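Side-chain contacts in BexL (Amycolatopsis orientalis, PDB 4XRW), which probably catalyses cyclisation and aromatisation of a polyketide chain in BE-7585A biosynthesis, as a di-domain aromatase/cyclase of a type II polyketide synthase: residues F173-T178 with T308-N313; G262-A267 with A316-A321; T103-E108 with L141-R146; L127-R132 with T150-E155; D35-L40 with W113-V118. All coordinates share one frame; numbering follows the deposited sequence.

Interaction 1 of 5, residues F173-T178 with T308-N313; sequences FSFTDT and TALSTN
The helix-grip fold of the second half of BexL is closed here, where Phe-175 and Asp-177 of the edge strand meet Leu-310 and Ser-311 of the long C-terminal helix. The strand and helix segments run nearly parallel, with 23° between their directions. Alternate strand residues point at the helix, which is why Phe-175 and Asp-177 carry the contact. The phenyl group of Phe-175 reaches the helix with its outer end. Its CZ lies 3.7 Å from Leu-310 CB, which sits at the ring edge and in the ring plane. The neighbouring CE1 of Phe-175 is 3.6 Å from Ser-311 CB. Phe-175 CG stands between the backbone N and the carbonyl carbon (chi1 64°), and this drops the ring from the strand onto the helix. His-280 of strand 274-284 meets the same ring. The polar part is a single bond beside this apolar one. Ser-311 OG is turned away from its own backbone N (chi1 -177°), toward the carboxylate of Asp-177. Arg-315, one turn further along the helix, has a weak hydrogen bond to Ser-311 OG and a long, weak ion pair with Asp-177 OD1. The Ser-311 hydroxyl donates to the carboxylate, and the OG to Asp-177 OD2 distance of 2.5 Å is very short.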
# COMPACT_ATOMS: atom_id res chain seq x y z
N PHE A 173 12.54 5.16 -3.52
CA PHE A 173 12.50 5.88 -4.79
C PHE A 173 11.22 5.51 -5.52
O PHE A 173 10.61 4.48 -5.26
CB PHE A 173 13.74 5.58 -5.63
CG PHE A 173 13.90 4.14 -5.99
CD1 PHE A 173 13.45 3.66 -7.20
CD2 PHE A 173 14.50 3.25 -5.10
CE1 PHE A 173 13.60 2.33 -7.55
CE2 PHE A 173 14.65 1.91 -5.43
CZ PHE A 173 14.19 1.45 -6.67
N SER A 174 10.83 6.38 -6.43
CA SER A 174 9.61 6.22 -7.17
C SER A 174 9.87 6.62 -8.61
O SER A 174 10.69 7.50 -8.87
CB SER A 174 8.52 7.06 -6.55
OG SER A 174 7.44 7.25 -7.44
N PHE A 175 9.21 5.96 -9.54
CA PHE A 175 9.38 6.31 -10.96
C PHE A 175 8.13 5.91 -11.73
O PHE A 175 7.37 5.04 -11.27
CB PHE A 175 10.62 5.63 -11.54
CG PHE A 175 10.55 4.13 -11.56
CD1 PHE A 175 10.01 3.47 -12.66
CD2 PHE A 175 11.00 3.39 -10.49
CE1 PHE A 175 9.94 2.09 -12.68
CE2 PHE A 175 10.92 2.00 -10.51
CZ PHE A 175 10.38 1.35 -11.61
N THR A 176 7.92 6.55 -12.87
CA THR A 176 6.72 6.34 -13.69
C THR A 176 7.09 6.12 -15.17
O THR A 176 8.00 6.77 -15.68
CB THR A 176 5.76 7.53 -13.58
OG1 THR A 176 5.37 7.71 -12.20
CG2 THR A 176 4.53 7.32 -14.42
N ASP A 177 6.41 5.20 -15.84
CA ASP A 177 6.53 5.05 -17.30
C ASP A 177 5.19 5.38 -17.92
O ASP A 177 4.16 5.00 -17.37
CB ASP A 177 6.97 3.65 -17.69
CG ASP A 177 8.42 3.38 -17.35
OD1 ASP A 177 9.31 3.99 -17.98
OD2 ASP A 177 8.66 2.55 -16.48
N THR A 178 5.18 6.10 -19.05
CA THR A 178 3.96 6.58 -19.64
C THR A 178 3.95 6.18 -21.11
O THR A 178 5.00 6.16 -21.75
CB THR A 178 3.83 8.11 -19.52
OG1 THR A 178 3.57 8.46 -18.15
CG2 THR A 178 2.70 8.64 -20.37
N THR A 308 15.19 -1.14 -13.35
CA THR A 308 15.12 -1.61 -14.73
C THR A 308 14.19 -2.82 -14.86
O THR A 308 13.43 -2.88 -15.81
CB THR A 308 16.51 -1.96 -15.32
OG1 THR A 308 17.14 -2.99 -14.54
CG2 THR A 308 17.36 -0.71 -15.37
N ALA A 309 14.24 -3.76 -13.93
CA ALA A 309 13.37 -4.92 -14.01
C ALA A 309 11.89 -4.49 -14.01
O ALA A 309 11.11 -4.91 -14.87
CB ALA A 309 13.65 -5.88 -12.87
N LEU A 310 11.51 -3.64 -13.06
CA LEU A 310 10.13 -3.18 -12.96
C LEU A 310 9.70 -2.34 -14.16
O LEU A 310 8.60 -2.49 -14.68
CB LEU A 310 9.93 -2.36 -11.67
CG LEU A 310 10.07 -3.17 -10.39
CD1 LEU A 310 9.93 -2.20 -9.22
CD2 LEU A 310 9.04 -4.30 -10.27
N SER A 311 10.58 -1.45 -14.61
CA SER A 311 10.25 -0.50 -15.65
C SER A 311 10.17 -1.21 -17.00
O SER A 311 9.33 -0.87 -17.83
CB SER A 311 11.28 0.62 -15.72
OG SER A 311 10.93 1.60 -16.69
N THR A 312 11.02 -2.20 -17.18
CA THR A 312 10.97 -3.02 -18.38
C THR A 312 9.62 -3.77 -18.50
O THR A 312 8.97 -3.70 -19.54
CB THR A 312 12.15 -3.99 -18.39
OG1 THR A 312 13.36 -3.24 -18.59
CG2 THR A 312 12.03 -5.03 -19.51
N ASN A 313 9.20 -4.46 -17.44
CA ASN A 313 7.95 -5.20 -17.45
C ASN A 313 6.77 -4.26 -17.60
O ASN A 313 5.79 -4.62 -18.25
CB ASN A 313 7.77 -6.03 -16.16
CG ASN A 313 8.38 -7.45 -16.24
OD1 ASN A 313 8.65 -7.98 -17.31
ND2 ASN A 313 8.57 -8.06 -15.07

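Interaction 2 of 5, residues G262-A267 with A316-A321; sequences GRWDFA and ATLGFA
This is a buried, apolar contact in which Trp-264, on the concave side of the sheet, meets Thr-317 and Leu-318 of the long C-terminal helix. The indole does all the touching from the strand side, and it uses the far end of its six-membered ring. Trp-264 CH2 lies 3.7 Å from Thr-317 CG2. The next ring atom, Trp-264 CZ3, lies 3.7 Å from Leu-318 CD2. The leucine branch comes in at the ring edge, near its plane, so Leu-318 abuts the indole rather than covering it. The Thr-317 side chain crosses the indole at about a right angle. Rotation about CA-CB sorts the two branches of this threonine. Its methyl CG2 is anti to the backbone N and faces the indole. Its hydroxyl OG1 (chi1 -62°) is anti to the carbonyl carbon and is hydrogen-bonded to Asn-313 O, one turn back in the helix. The polar end of Thr-317 is thus satisfied within its own helix, and the methyl is given to the core. Tyr-248 of strand 245-250 meets the Trp-264 ring, and Val-192 of helix 185-193 also touches this side chain. A curved antiparallel sheet wrapped round one long helix is the helix-grip fold of this aromatase/cyclase.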
# COMPACT_ATOMS: atom_id res chain seq x y z
N GLY A 262 2.44 0.26 -6.35
CA GLY A 262 2.33 0.83 -7.68
C GLY A 262 0.94 1.32 -7.98
O GLY A 262 -0.01 1.11 -7.22
N ARG A 263 0.82 2.02 -9.10
CA ARG A 263 -0.41 2.62 -9.50
C ARG A 263 -0.44 2.69 -11.05
O ARG A 263 0.53 3.14 -11.66
CB ARG A 263 -0.53 4.01 -8.88
CG ARG A 263 -1.65 4.86 -9.38
CD ARG A 263 -1.61 6.18 -8.61
NE ARG A 263 -2.79 7.00 -8.82
CZ ARG A 263 -3.47 7.61 -7.84
NH1 ARG A 263 -3.11 7.49 -6.56
NH2 ARG A 263 -4.54 8.35 -8.16
N TRP A 264 -1.52 2.19 -11.62
CA TRP A 264 -1.82 2.40 -13.05
C TRP A 264 -2.83 3.54 -13.13
O TRP A 264 -3.83 3.52 -12.40
CB TRP A 264 -2.43 1.15 -13.70
CG TRP A 264 -1.60 -0.10 -13.63
CD1 TRP A 264 -1.62 -1.04 -12.63
CD2 TRP A 264 -0.67 -0.57 -14.60
NE1 TRP A 264 -0.73 -2.05 -12.91
CE2 TRP A 264 -0.14 -1.78 -14.12
CE3 TRP A 264 -0.21 -0.06 -15.82
CZ2 TRP A 264 0.82 -2.50 -14.83
CZ3 TRP A 264 0.73 -0.80 -16.53
CH2 TRP A 264 1.24 -1.99 -16.03
N ASP A 265 -2.61 4.50 -14.03
CA ASP A 265 -3.56 5.59 -14.26
C ASP A 265 -3.87 5.67 -15.74
O ASP A 265 -3.00 5.45 -16.56
CB ASP A 265 -3.03 6.93 -13.75
CG ASP A 265 -2.99 6.99 -12.24
OD1 ASP A 265 -4.07 7.12 -11.61
OD2 ASP A 265 -1.88 6.89 -11.69
N PHE A 266 -5.13 5.91 -16.05
CA PHE A 266 -5.62 6.00 -17.43
C PHE A 266 -6.38 7.28 -17.51
O PHE A 266 -7.48 7.40 -16.99
CB PHE A 266 -6.47 4.79 -17.80
CG PHE A 266 -5.86 3.49 -17.38
CD1 PHE A 266 -4.89 2.89 -18.14
CD2 PHE A 266 -6.22 2.90 -16.17
CE1 PHE A 266 -4.31 1.70 -17.73
CE2 PHE A 266 -5.63 1.70 -15.75
CZ PHE A 266 -4.68 1.11 -16.54
N ALA A 267 -5.74 8.27 -18.11
CA ALA A 267 -6.29 9.62 -18.18
C ALA A 267 -6.76 9.93 -19.61
O ALA A 267 -5.98 9.82 -20.54
CB ALA A 267 -5.24 10.60 -17.75
N ALA A 316 6.58 -2.91 -21.19
CA ALA A 316 6.10 -4.05 -21.98
C ALA A 316 4.59 -4.20 -21.87
O ALA A 316 3.91 -4.31 -22.87
CB ALA A 316 6.79 -5.34 -21.56
N THR A 317 4.05 -4.18 -20.65
CA THR A 317 2.62 -4.30 -20.46
C THR A 317 1.86 -3.14 -21.12
O THR A 317 0.85 -3.37 -21.77
CB THR A 317 2.26 -4.39 -18.94
OG1 THR A 317 2.86 -5.56 -18.37
CG2 THR A 317 0.78 -4.49 -18.75
N LEU A 318 2.34 -1.90 -20.97
CA LEU A 318 1.74 -0.76 -21.61
C LEU A 318 1.74 -0.90 -23.15
O LEU A 318 0.75 -0.55 -23.79
CB LEU A 318 2.47 0.51 -21.21
CG LEU A 318 2.27 0.89 -19.74
CD1 LEU A 318 3.29 1.95 -19.34
CD2 LEU A 318 0.83 1.34 -19.53
N GLY A 319 2.81 -1.46 -23.69
CA GLY A 319 2.92 -1.68 -25.15
C GLY A 319 1.88 -2.65 -25.67
O GLY A 319 1.25 -2.40 -26.71
N PHE A 320 1.68 -3.75 -24.95
CA PHE A 320 0.66 -4.72 -25.32
C PHE A 320 -0.73 -4.21 -25.06
O PHE A 320 -1.65 -4.53 -25.80
CB PHE A 320 0.89 -6.07 -24.62
CG PHE A 320 2.11 -6.81 -25.15
CD1 PHE A 320 2.18 -7.21 -26.48
CD2 PHE A 320 3.17 -7.08 -24.32
CE1 PHE A 320 3.32 -7.84 -26.98
CE2 PHE A 320 4.32 -7.72 -24.80
CZ PHE A 320 4.39 -8.11 -26.13
N ALA A 321 -0.90 -3.36 -24.04
CA ALA A 321 -2.17 -2.70 -23.83
C ALA A 321 -2.51 -1.76 -24.99
O ALA A 321 -3.65 -1.72 -25.45
CB ALA A 321 -2.18 -1.93 -22.51

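Interaction 3 of 5, residues T103-E108 with L141-R146; sequences TPPVAE and LAWIDR
Ile-144 CG1 is anti to the carbonyl carbon (chi1 -62°), and CD1 extends onward (chi2 166°), which points the long branch off the helix to Val-106 and Pro-105. Val-106 answers with CG2, the methyl beside its backbone N. The two branches meet at an angle, with Val-106 CG2 3.9 Å from Ile-144 CD1. That same CD1 also lies 3.9 Å from the carbonyl oxygen of Pro-105. The proline ring follows a cis peptide bond. Pro-105 CG is beside the root of the branch, 4.3 Å from Ile-144 CG1. The same Pro-105 CG also approaches Trp-143 CE3 at 4.3 Å. The Trp-143 side of the contact is exposed, whereas Ile-144 is buried. Ile-144 also rests on Tyr-131 and Ala-133, so the start of helix 138-166 packs on strand 123-133 as well as on the turn leading into strand 106-117. A classic beta bulge follows, with Ala-107 and Glu-108 both facing Arg-132 of the neighbouring strand.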
# COMPACT_ATOMS: atom_id res chain seq x y z
N THR A 103 -17.41 -4.82 13.97
CA THR A 103 -17.85 -6.20 13.90
C THR A 103 -18.00 -6.73 15.32
O THR A 103 -17.10 -6.52 16.12
CB THR A 103 -16.83 -7.09 13.16
OG1 THR A 103 -16.58 -6.56 11.85
CG2 THR A 103 -17.32 -8.53 13.04
N PRO A 104 -19.11 -7.42 15.62
CA PRO A 104 -19.21 -7.96 16.97
C PRO A 104 -17.99 -8.82 17.28
O PRO A 104 -17.46 -9.48 16.37
CB PRO A 104 -20.51 -8.79 16.95
CG PRO A 104 -20.89 -8.91 15.50
CD PRO A 104 -20.29 -7.74 14.80
N PRO A 105 -17.54 -8.81 18.54
CA PRO A 105 -18.18 -8.19 19.69
C PRO A 105 -17.81 -6.70 19.91
O PRO A 105 -18.15 -6.17 20.97
CB PRO A 105 -17.66 -9.05 20.85
CG PRO A 105 -16.25 -9.31 20.44
CD PRO A 105 -16.29 -9.52 18.93
N VAL A 106 -17.15 -6.05 18.95
CA VAL A 106 -16.81 -4.64 19.12
C VAL A 106 -18.08 -3.81 18.91
O VAL A 106 -18.69 -3.88 17.84
CB VAL A 106 -15.74 -4.15 18.14
CG1 VAL A 106 -15.40 -2.70 18.40
CG2 VAL A 106 -14.44 -5.04 18.25
N ALA A 107 -18.43 -3.03 19.91
CA ALA A 107 -19.53 -2.06 19.82
C ALA A 107 -19.04 -0.74 19.26
O ALA A 107 -19.73 -0.09 18.47
CB ALA A 107 -20.17 -1.84 21.16
N GLU A 108 -17.86 -0.31 19.72
CA GLU A 108 -17.18 0.80 19.08
C GLU A 108 -15.68 0.79 19.36
O GLU A 108 -15.19 0.24 20.35
CB GLU A 108 -17.80 2.13 19.49
CG GLU A 108 -17.81 2.43 20.97
CD GLU A 108 -18.16 3.90 21.24
OE1 GLU A 108 -19.36 4.23 21.38
OE2 GLU A 108 -17.21 4.73 21.29
N LEU A 141 -15.00 -8.48 25.70
CA LEU A 141 -14.20 -7.31 25.99
C LEU A 141 -12.73 -7.70 26.22
O LEU A 141 -11.83 -7.01 25.78
CB LEU A 141 -14.78 -6.56 27.19
CG LEU A 141 -14.15 -5.20 27.55
CD1 LEU A 141 -14.17 -4.24 26.38
CD2 LEU A 141 -14.86 -4.58 28.72
N ALA A 142 -12.50 -8.84 26.85
CA ALA A 142 -11.13 -9.36 27.02
C ALA A 142 -10.47 -9.71 25.70
O ALA A 142 -9.27 -9.51 25.48
CB ALA A 142 -11.17 -10.60 27.91
N TRP A 143 -11.26 -10.33 24.84
CA TRP A 143 -10.83 -10.66 23.50
C TRP A 143 -10.42 -9.39 22.73
O TRP A 143 -9.37 -9.36 22.06
CB TRP A 143 -11.97 -11.37 22.80
CG TRP A 143 -11.63 -11.91 21.53
CD1 TRP A 143 -11.23 -13.18 21.27
CD2 TRP A 143 -11.69 -11.24 20.27
NE1 TRP A 143 -11.04 -13.35 19.93
CE2 TRP A 143 -11.31 -12.17 19.29
CE3 TRP A 143 -12.06 -9.95 19.88
CZ2 TRP A 143 -11.27 -11.85 17.94
CZ3 TRP A 143 -11.99 -9.62 18.54
CH2 TRP A 143 -11.60 -10.57 17.59
N ILE A 144 -11.25 -8.35 22.81
CA ILE A 144 -10.91 -7.11 22.15
C ILE A 144 -9.63 -6.55 22.72
O ILE A 144 -8.78 -6.06 22.00
CB ILE A 144 -12.02 -6.03 22.32
CG1 ILE A 144 -13.29 -6.52 21.69
CG2 ILE A 144 -11.59 -4.72 21.69
CD1 ILE A 144 -14.49 -5.69 22.08
N ASP A 145 -9.50 -6.59 24.03
CA ASP A 145 -8.33 -6.05 24.70
C ASP A 145 -7.04 -6.67 24.18
O ASP A 145 -6.08 -5.96 23.90
CB ASP A 145 -8.45 -6.27 26.20
CG ASP A 145 -7.67 -5.29 26.96
OD1 ASP A 145 -8.24 -4.22 27.31
OD2 ASP A 145 -6.47 -5.57 27.15
N ARG A 146 -7.03 -7.98 24.01
CA ARG A 146 -5.86 -8.67 23.54
C ARG A 146 -5.58 -8.34 22.09
O ARG A 146 -4.44 -8.22 21.68
CB ARG A 146 -6.01 -10.19 23.72
CG ARG A 146 -5.86 -10.61 25.19
CD ARG A 146 -5.67 -12.11 25.36
NE ARG A 146 -6.86 -12.80 24.90
CZ ARG A 146 -7.89 -13.12 25.66
NH1 ARG A 146 -7.89 -12.88 26.97
NH2 ARG A 146 -8.93 -13.71 25.10

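Interaction 4 of 5, residues L127-R132 with T150-E155; sequences LLHAYR and TNSRSE
Ser-152 against His-129 and Leu-127 against Glu-155 form the close-packed part of this contact, in which Leu-127 and Ser-152 are buried. A water on the looser side bonds to His-129 NE2 and only weakly to Glu-155 OE1. In the close part, Ser-152 OG approaches the imidazole obliquely, 3.2 Å from His-129 CE1. The Ser-152 hydroxyl is hydrogen-bonded to Val-148 O, one turn back in the helix. Leu-127 CD2 lies 3.4 Å from Glu-155 OE1, and the two side chains cross at about a right angle. Glu-155 CG is anti to the backbone N (chi1 175°), and the extended chain brings OE1 against Leu-127 CD2. On the watery side, the water lies at the imidazole edge and in its plane, 2.8 Å from His-129 NE2. A bound MES molecule, probably from the crystallisation liquor, makes a weak hydrogen bond with Glu-155 OE2. Segments 150-155 and 127-132 run nearly antiparallel (161°), and strand 123-133 lies between strands 22-30 and 106-117 in the sheet.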
# COMPACT_ATOMS: atom_id res chain seq x y z
N LEU A 127 -0.15 6.01 20.70
CA LEU A 127 -1.33 5.48 20.03
C LEU A 127 -2.31 5.06 21.10
O LEU A 127 -2.05 4.11 21.85
CB LEU A 127 -0.95 4.33 19.11
CG LEU A 127 -2.08 3.53 18.46
CD1 LEU A 127 -2.98 4.42 17.64
CD2 LEU A 127 -1.50 2.38 17.62
N LEU A 128 -3.42 5.77 21.19
CA LEU A 128 -4.45 5.51 22.18
C LEU A 128 -5.65 4.85 21.55
O LEU A 128 -5.99 5.18 20.41
CB LEU A 128 -4.91 6.80 22.82
CG LEU A 128 -3.92 7.51 23.74
CD1 LEU A 128 -2.69 8.03 22.99
CD2 LEU A 128 -4.66 8.67 24.42
N HIS A 129 -6.31 3.97 22.28
CA HIS A 129 -7.59 3.41 21.85
C HIS A 129 -8.62 3.51 22.93
O HIS A 129 -8.29 3.48 24.13
CB HIS A 129 -7.44 1.95 21.42
CG HIS A 129 -6.71 1.77 20.13
ND1 HIS A 129 -5.34 1.64 20.05
CD2 HIS A 129 -7.16 1.71 18.85
CE1 HIS A 129 -4.97 1.52 18.79
NE2 HIS A 129 -6.06 1.56 18.04
N ALA A 130 -9.87 3.62 22.52
CA ALA A 130 -10.99 3.57 23.43
C ALA A 130 -12.00 2.64 22.80
O ALA A 130 -12.36 2.85 21.64
CB ALA A 130 -11.56 4.95 23.65
N TYR A 131 -12.45 1.63 23.53
CA TYR A 131 -13.38 0.68 22.95
C TYR A 131 -14.32 0.09 23.95
O TYR A 131 -14.08 0.11 25.17
CB TYR A 131 -12.61 -0.46 22.27
CG TYR A 131 -11.48 -0.96 23.10
CD1 TYR A 131 -11.63 -2.05 23.94
CD2 TYR A 131 -10.25 -0.33 23.06
CE1 TYR A 131 -10.56 -2.51 24.72
CE2 TYR A 131 -9.22 -0.75 23.81
CZ TYR A 131 -9.36 -1.83 24.64
OH TYR A 131 -8.27 -2.20 25.36
N ARG A 132 -15.40 -0.47 23.43
CA ARG A 132 -16.25 -1.29 24.27
C ARG A 132 -16.87 -2.42 23.47
O ARG A 132 -16.91 -2.40 22.24
CB ARG A 132 -17.32 -0.46 24.96
CG ARG A 132 -18.10 0.50 24.11
CD ARG A 132 -19.17 1.21 24.96
NE ARG A 132 -20.09 0.24 25.56
CZ ARG A 132 -21.32 0.51 25.98
NH1 ARG A 132 -21.82 1.74 25.88
NH2 ARG A 132 -22.06 -0.46 26.51
N THR A 150 -2.10 -6.63 20.78
CA THR A 150 -1.37 -7.31 19.72
C THR A 150 -1.25 -6.39 18.48
O THR A 150 -0.16 -6.13 17.97
CB THR A 150 -2.08 -8.63 19.34
OG1 THR A 150 -2.04 -9.54 20.46
CG2 THR A 150 -1.43 -9.29 18.14
N ASN A 151 -2.39 -5.87 18.02
CA ASN A 151 -2.34 -5.05 16.82
C ASN A 151 -1.59 -3.74 17.01
O ASN A 151 -0.82 -3.34 16.13
CB ASN A 151 -3.76 -4.76 16.32
CG ASN A 151 -3.76 -4.24 14.92
OD1 ASN A 151 -3.55 -5.00 13.97
ND2 ASN A 151 -3.92 -2.93 14.76
N SER A 152 -1.79 -3.06 18.14
CA SER A 152 -1.14 -1.78 18.39
C SER A 152 0.36 -1.92 18.46
O SER A 152 1.08 -1.09 17.95
CB SER A 152 -1.64 -1.13 19.68
OG SER A 152 -3.00 -0.81 19.60
N ARG A 153 0.85 -2.98 19.10
CA ARG A 153 2.28 -3.19 19.20
C ARG A 153 2.92 -3.47 17.85
O ARG A 153 3.99 -2.94 17.54
CB ARG A 153 2.59 -4.33 20.17
CG ARG A 153 2.30 -4.00 21.62
CD ARG A 153 2.49 -5.24 22.49
NE ARG A 153 2.19 -4.93 23.88
CZ ARG A 153 2.98 -4.18 24.66
NH1 ARG A 153 4.11 -3.67 24.18
NH2 ARG A 153 2.63 -3.94 25.91
N SER A 154 2.26 -4.28 17.03
CA SER A 154 2.82 -4.62 15.73
C SER A 154 2.76 -3.41 14.80
O SER A 154 3.68 -3.18 14.03
CB SER A 154 2.10 -5.83 15.13
OG SER A 154 0.72 -5.60 14.96
N GLU A 155 1.69 -2.62 14.89
CA GLU A 155 1.53 -1.42 14.09
C GLU A 155 2.61 -0.40 14.42
O GLU A 155 3.19 0.19 13.51
CB GLU A 155 0.13 -0.82 14.30
CG GLU A 155 -0.12 0.48 13.63
CD GLU A 155 -1.61 0.81 13.54
OE1 GLU A 155 -2.21 1.16 14.58
OE2 GLU A 155 -2.16 0.70 12.43
O HOH W 1 -5.55 1.39 15.29

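Interaction 5 of 5, residues D35-L40 with W113-V118; sequences DEVYRL and WIVEPV
Apolar contact joins Val-37 and Tyr-38 of helix 34-42 to Val-115 of the sheet. Both methyls of Val-115 are used. CG1, set anti to the backbone N (chi1 -172°), lies 4.0 Å from Val-37 CB. The other branch, Val-115 CG2, is 4.2 Å from Val-37 CG1. Val-115 CG2 also lies 4.3 Å from Tyr-38 CA, a looser approach to the helix backbone. The spacing is that of ordinary van der Waals packing, and both valines are buried. The polar bonds of segment 35-40 do not reach strand segment 113-118, and one pair lies within the helix segment. Arg-39 grips the Glu-36 carboxylate side-on with two nitrogens. Arg-39 NE donates to Glu-36 OE1 at 2.9 Å, and Arg-39 NH2 donates to Glu-36 OE2 at 3.0 Å. Both bonds are fairly straight, at 166° and 159°, and both oxygens lie close to the guanidinium plane. The oxygens are met on their syn sides, with the donors somewhat out of the carboxylate plane. Arg-39 NH1 has a further salt bridge to Glu-43. Beyond the two segments, Val-37 also packs on Val-125 of strand 123-133. The short helix therefore packs on strands 106-117 and 123-133, while Leu-40 on the same helix touches Val-163 of the long helix 138-166.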
# COMPACT_ATOMS: atom_id res chain seq x y z
N ASP A 35 7.04 16.64 13.25
CA ASP A 35 6.21 17.20 12.20
C ASP A 35 6.09 16.25 11.01
O ASP A 35 5.03 16.16 10.36
CB ASP A 35 6.74 18.57 11.76
CG ASP A 35 6.47 19.68 12.79
OD1 ASP A 35 5.67 19.47 13.73
OD2 ASP A 35 7.05 20.78 12.64
N GLU A 36 7.17 15.53 10.72
CA GLU A 36 7.18 14.60 9.62
C GLU A 36 6.38 13.33 9.93
O GLU A 36 5.66 12.84 9.06
CB GLU A 36 8.63 14.24 9.24
CG GLU A 36 8.77 13.28 8.05
CD GLU A 36 8.11 13.78 6.74
OE1 GLU A 36 7.56 14.91 6.71
OE2 GLU A 36 8.15 13.04 5.73
N VAL A 37 6.50 12.82 11.15
CA VAL A 37 5.71 11.65 11.52
C VAL A 37 4.24 12.01 11.46
O VAL A 37 3.44 11.24 10.92
CB VAL A 37 6.07 11.14 12.92
CG1 VAL A 37 5.16 9.99 13.35
CG2 VAL A 37 7.53 10.68 12.95
N TYR A 38 3.88 13.17 12.01
CA TYR A 38 2.51 13.65 11.95
C TYR A 38 2.04 13.70 10.52
O TYR A 38 0.94 13.21 10.20
CB TYR A 38 2.35 15.05 12.56
CG TYR A 38 0.95 15.60 12.35
CD1 TYR A 38 -0.07 15.29 13.24
CD2 TYR A 38 0.65 16.38 11.25
CE1 TYR A 38 -1.36 15.77 13.04
CE2 TYR A 38 -0.63 16.87 11.06
CZ TYR A 38 -1.62 16.56 11.95
OH TYR A 38 -2.90 17.04 11.74
N ARG A 39 2.85 14.28 9.65
CA ARG A 39 2.49 14.42 8.24
C ARG A 39 2.24 13.08 7.57
O ARG A 39 1.35 12.96 6.74
CB ARG A 39 3.59 15.18 7.48
CG ARG A 39 3.24 15.45 6.02
CD ARG A 39 4.42 16.01 5.24
NE ARG A 39 5.39 14.98 4.84
CZ ARG A 39 5.21 14.14 3.81
NH1 ARG A 39 4.09 14.16 3.08
NH2 ARG A 39 6.15 13.24 3.53
N LEU A 40 3.02 12.06 7.93
CA LEU A 40 2.89 10.75 7.27
C LEU A 40 1.61 10.02 7.66
O LEU A 40 1.02 9.27 6.86
CB LEU A 40 4.12 9.88 7.56
CG LEU A 40 5.44 10.35 6.91
CD1 LEU A 40 6.63 9.71 7.59
CD2 LEU A 40 5.47 10.01 5.43
N TRP A 113 -3.86 9.34 17.64
CA TRP A 113 -2.42 9.48 17.45
C TRP A 113 -2.01 10.79 18.09
O TRP A 113 -2.66 11.81 17.89
CB TRP A 113 -2.03 9.53 15.96
CG TRP A 113 -2.28 8.25 15.22
CD1 TRP A 113 -3.39 7.93 14.49
CD2 TRP A 113 -1.40 7.13 15.12
NE1 TRP A 113 -3.26 6.68 13.95
CE2 TRP A 113 -2.05 6.16 14.33
CE3 TRP A 113 -0.13 6.85 15.62
CZ2 TRP A 113 -1.47 4.93 14.03
CZ3 TRP A 113 0.44 5.63 15.32
CH2 TRP A 113 -0.22 4.69 14.53
N ILE A 114 -0.91 10.76 18.82
CA ILE A 114 -0.35 11.98 19.40
C ILE A 114 1.14 11.89 19.16
O ILE A 114 1.78 10.92 19.57
CB ILE A 114 -0.64 12.12 20.91
CG1 ILE A 114 -2.13 12.02 21.23
CG2 ILE A 114 -0.12 13.46 21.42
CD1 ILE A 114 -2.44 11.70 22.69
N VAL A 115 1.70 12.87 18.46
CA VAL A 115 3.11 12.85 18.14
C VAL A 115 3.80 13.99 18.90
O VAL A 115 3.43 15.15 18.76
CB VAL A 115 3.35 12.98 16.66
CG1 VAL A 115 4.81 12.76 16.35
CG2 VAL A 115 2.48 11.96 15.90
N GLU A 116 4.80 13.63 19.70
CA GLU A 116 5.47 14.58 20.60
C GLU A 116 6.96 14.70 20.24
O GLU A 116 7.65 13.69 20.04
CB GLU A 116 5.31 14.13 22.07
CG GLU A 116 3.85 14.20 22.55
CD GLU A 116 3.61 13.59 23.94
OE1 GLU A 116 4.53 12.94 24.47
OE2 GLU A 116 2.48 13.75 24.48
N PRO A 117 7.46 15.94 20.10
CA PRO A 117 8.90 16.05 19.84
C PRO A 117 9.67 15.74 21.12
O PRO A 117 9.29 16.25 22.18
CB PRO A 117 9.07 17.50 19.39
CG PRO A 117 7.99 18.23 20.13
CD PRO A 117 6.84 17.26 20.32
N VAL A 118 10.69 14.89 21.06
CA VAL A 118 11.52 14.69 22.23
C VAL A 118 12.93 15.21 21.92
O VAL A 118 13.68 15.55 22.82
CB VAL A 118 11.54 13.21 22.72
CG1 VAL A 118 10.11 12.65 22.80
CG2 VAL A 118 12.42 12.35 21.86

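Overall arrangement
From the N terminus, interaction 5 opens first: strand 106-117 returns to helix 34-42, closing a loop of 72 residues. Interaction 3 crosses it, since 103-108 lies before 113-118 and 141-146 after. Interaction 4 crosses interaction 3 in turn and follows interaction 5 in series. Interactions 3 and 4 share helix 138-166 and touch through Asp-145 and Tyr-131. Interactions 4 and 5 touch through Leu-127 and Glu-155 against Trp-113. Together these three tie two helices to neighbouring strands of the first sheet. Strand 172-181 then begins the second half. Interaction 1 joins it to helix 299-326, closing the longest loop, and interaction 2 crosses it on the same helix. These two touch at Asp-177 and Leu-318.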